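Local coordinates for protein DYNE7 (PDB 2XEM) that probably acts as a hot-dog fold thioesterase in biosynthesis of the enediyne dynemicin, releasing a polyene product, and binds a conjugated polyene ketone, at residues F78-V83 / R103-P108. Residues are numbered along the deposited sequence; the frame is centred on the assembly and turned at random.
Sequences FDEVEV and RVAPGP
OD2 of D79 is gripped twice: by NH1 of R103 at 2.9 Å, in a salt bridge, and by the backbone N of S76. The carboxylate oxygen lies close to the guanidinium plane, at its edge. NH1 in turn comes from above the carboxylate plane, 42° out of it, and also bonds the carbonyl of E74. D79 is buried, and these partners probably offset the cost of its charge. On the same acid, OD1 rests 3.4 Å from CD of P106, which follows a cis peptide bond. An alanine in place of R103 would probably leave the D79 carboxylate without its countercharge and the E74 carbonyl without this donor.

The backbones form a classic beta bulge, with V104 and A105 both facing E80. E80 N donates to A105 O (2.8 Å), and V104 N to E80 O (2.9 Å). V104 touches two acids, one with each methyl: its CG2 meets CD of E80 at 3.7 Å, and its CG1 meets CD of E82 at 3.7 Å. E80 CG, anti to the backbone N (chi1 177°), lies beside V104 CG2, and the chain runs on extended to CD. The acids' charges pair with R14 and R84.

The contact lies at the open end of the antiparallel hairpin of strands 80-91 and 94-105. Strand 11-16 flanks strand 80-91, strand 110-124 flanks strand 94-105, and V83 packs on helix 32-48.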
ATOM      1  N   PHE D  78      -5.746  -3.785 -14.703  1.00 19.43           N
ATOM      2  CA  PHE D  78      -6.586  -3.101 -15.695  1.00 20.41           C
ATOM      3  C   PHE D  78      -8.058  -3.462 -15.615  1.00 24.21           C
ATOM      4  O   PHE D  78      -8.841  -2.860 -16.352  1.00 23.81           O
ATOM      5  CB  PHE D  78      -6.091  -3.276 -17.151  1.00 23.78           C
ATOM      6  CG  PHE D  78      -4.691  -2.832 -17.495  1.00 26.05           C
ATOM      7  CD1 PHE D  78      -3.685  -3.763 -17.705  1.00 29.76           C
ATOM      8  CD2 PHE D  78      -4.403  -1.485 -17.718  1.00 29.64           C
ATOM      9  CE1 PHE D  78      -2.399  -3.358 -18.075  1.00 31.93           C
ATOM     10  CE2 PHE D  78      -3.113  -1.077 -18.092  1.00 33.60           C
ATOM     11  CZ  PHE D  78      -2.119  -2.018 -18.257  1.00 32.65           C
ATOM     12  N   ASP D  79      -8.451  -4.446 -14.761  1.00 20.81           N
ATOM     13  CA  ASP D  79      -9.868  -4.751 -14.531  1.00 20.52           C
ATOM     14  C   ASP D  79     -10.568  -3.517 -13.998  1.00 24.51           C
ATOM     15  O   ASP D  79     -10.025  -2.809 -13.147  1.00 22.23           O
ATOM     16  CB  ASP D  79     -10.064  -5.896 -13.514  1.00 20.80           C
ATOM     17  CG  ASP D  79      -9.796  -7.311 -14.008  1.00 22.75           C
ATOM     18  OD1 ASP D  79      -9.574  -7.490 -15.229  1.00 23.33           O
ATOM     19  OD2 ASP D  79      -9.841  -8.240 -13.177  1.00 23.40           O
ATOM     20  N   GLU D  80     -11.745  -3.240 -14.545  1.00 22.19           N
ATOM     21  CA  GLU D  80     -12.610  -2.209 -13.997  1.00 21.69           C
ATOM     22  C   GLU D  80     -13.581  -2.891 -13.025  1.00 23.08           C
ATOM     23  O   GLU D  80     -14.369  -3.755 -13.420  1.00 23.34           O
ATOM     24  CB  GLU D  80     -13.335  -1.455 -15.117  1.00 23.93           C
ATOM     25  CG  GLU D  80     -14.318  -0.412 -14.605  1.00 36.25           C
ATOM     26  CD  GLU D  80     -15.150   0.239 -15.700  1.00 56.33           C
ATOM     27  OE1 GLU D  80     -16.064   1.020 -15.352  1.00 43.72           O
ATOM     28  OE2 GLU D  80     -14.928  -0.061 -16.896  1.00 43.82           O
ATOM     29  N   VAL D  81     -13.454  -2.551 -11.740  1.00 17.28           N
ATOM     30  CA  VAL D  81     -14.212  -3.192 -10.667  1.00 17.09           C
ATOM     31  C   VAL D  81     -15.189  -2.182 -10.109  1.00 22.28           C
ATOM     32  O   VAL D  81     -14.793  -1.066  -9.783  1.00 21.80           O
ATOM     33  CB  VAL D  81     -13.299  -3.781  -9.548  1.00 19.91           C
ATOM     34  CG1 VAL D  81     -14.134  -4.451  -8.432  1.00 19.37           C
ATOM     35  CG2 VAL D  81     -12.263  -4.748 -10.123  1.00 18.84           C
ATOM     36  N   GLU D  82     -16.474  -2.566 -10.038  1.00 19.78           N
ATOM     37  CA  GLU D  82     -17.450  -1.772  -9.305  1.00 19.02           C
ATOM     38  C   GLU D  82     -17.536  -2.290  -7.876  1.00 21.71           C
ATOM     39  O   GLU D  82     -17.827  -3.466  -7.659  1.00 21.46           O
ATOM     40  CB  GLU D  82     -18.798  -1.842  -9.967  1.00 20.50           C
ATOM     41  CG  GLU D  82     -18.845  -1.066 -11.249  1.00 24.41           C
ATOM     42  CD  GLU D  82     -20.232  -1.010 -11.850  1.00 39.47           C
ATOM     43  OE1 GLU D  82     -21.173  -1.639 -11.308  1.00 26.24           O
ATOM     44  OE2 GLU D  82     -20.365  -0.339 -12.892  1.00 28.74           O
ATOM     45  N   VAL D  83     -17.199  -1.424  -6.920  1.00 17.00           N
ATOM     46  CA  VAL D  83     -17.340  -1.716  -5.498  1.00 17.26           C
ATOM     47  C   VAL D  83     -18.731  -1.184  -5.117  1.00 20.83           C
ATOM     48  O   VAL D  83     -18.928   0.019  -4.998  1.00 18.27           O
ATOM     49  CB  VAL D  83     -16.190  -1.115  -4.645  1.00 20.33           C
ATOM     50  CG1 VAL D  83     -16.337  -1.531  -3.170  1.00 20.10           C
ATOM     51  CG2 VAL D  83     -14.818  -1.549  -5.191  1.00 19.50           C
ATOM     52  N   ARG D 103     -16.381  -7.221 -11.308  1.00 18.93           N
ATOM     53  CA  ARG D 103     -15.654  -6.836 -12.519  1.00 19.40           C
ATOM     54  C   ARG D 103     -16.671  -6.597 -13.640  1.00 22.37           C
ATOM     55  O   ARG D 103     -17.434  -7.507 -13.964  1.00 20.83           O
ATOM     56  CB  ARG D 103     -14.604  -7.896 -12.942  1.00 18.81           C
ATOM     57  CG  ARG D 103     -13.964  -7.562 -14.302  1.00 21.17           C
ATOM     58  CD  ARG D 103     -12.850  -8.483 -14.729  1.00 25.33           C
ATOM     59  NE  ARG D 103     -13.252  -9.885 -14.749  1.00 32.20           N
ATOM     60  CZ  ARG D 103     -12.614 -10.849 -14.097  1.00 44.78           C
ATOM     61  NH1 ARG D 103     -11.527 -10.571 -13.379  1.00 22.46           N
ATOM     62  NH2 ARG D 103     -13.052 -12.100 -14.158  1.00 32.13           N
ATOM     63  N   VAL D 104     -16.683  -5.376 -14.205  1.00 18.35           N
ATOM     64  CA  VAL D 104     -17.569  -4.995 -15.314  1.00 20.59           C
ATOM     65  C   VAL D 104     -16.831  -4.906 -16.649  1.00 27.38           C
ATOM     66  O   VAL D 104     -17.466  -4.817 -17.685  1.00 27.99           O
ATOM     67  CB  VAL D 104     -18.393  -3.721 -15.012  1.00 23.91           C
ATOM     68  CG1 VAL D 104     -19.348  -3.970 -13.844  1.00 22.70           C
ATOM     69  CG2 VAL D 104     -17.485  -2.511 -14.746  1.00 22.45           C
ATOM     70  N   ALA D 105     -15.490  -4.895 -16.620  1.00 25.48           N
ATOM     71  CA  ALA D 105     -14.674  -4.924 -17.840  1.00 26.01           C
ATOM     72  C   ALA D 105     -13.256  -5.385 -17.491  1.00 28.65           C
ATOM     73  O   ALA D 105     -12.798  -5.120 -16.377  1.00 26.20           O
ATOM     74  CB  ALA D 105     -14.648  -3.550 -18.523  1.00 27.00           C
ATOM     75  N   PRO D 106     -12.569  -6.148 -18.368  1.00 25.77           N
ATOM     76  CA  PRO D 106     -13.058  -6.751 -19.628  1.00 27.63           C
ATOM     77  C   PRO D 106     -13.951  -7.958 -19.333  1.00 34.39           C
ATOM     78  O   PRO D 106     -14.096  -8.357 -18.173  1.00 31.27           O
ATOM     79  CB  PRO D 106     -11.752  -7.157 -20.338  1.00 29.71           C
ATOM     80  CG  PRO D 106     -10.824  -7.512 -19.183  1.00 32.26           C
ATOM     81  CD  PRO D 106     -11.163  -6.505 -18.101  1.00 26.59           C
ATOM     82  N   GLY D 107     -14.554  -8.521 -20.387  1.00 36.06           N
ATOM     83  CA  GLY D 107     -15.305  -9.770 -20.307  1.00 35.57           C
ATOM     84  C   GLY D 107     -16.650  -9.579 -19.647  1.00 39.45           C
ATOM     85  O   GLY D 107     -17.062  -8.432 -19.408  1.00 38.07           O
ATOM     86  N   PRO D 108     -17.349 -10.697 -19.316  1.00 36.59           N
ATOM     87  CA  PRO D 108     -18.706 -10.566 -18.735  1.00 36.09           C
ATOM     88  C   PRO D 108     -18.698 -10.099 -17.275  1.00 36.63           C
ATOM     89  O   PRO D 108     -17.706 -10.330 -16.579  1.00 34.74           O
ATOM     90  CB  PRO D 108     -19.295 -11.972 -18.885  1.00 38.70           C
ATOM     91  CG  PRO D 108     -18.101 -12.881 -18.851  1.00 42.97           C
ATOM     92  CD  PRO D 108     -16.942 -12.113 -19.441  1.00 38.35           C
TER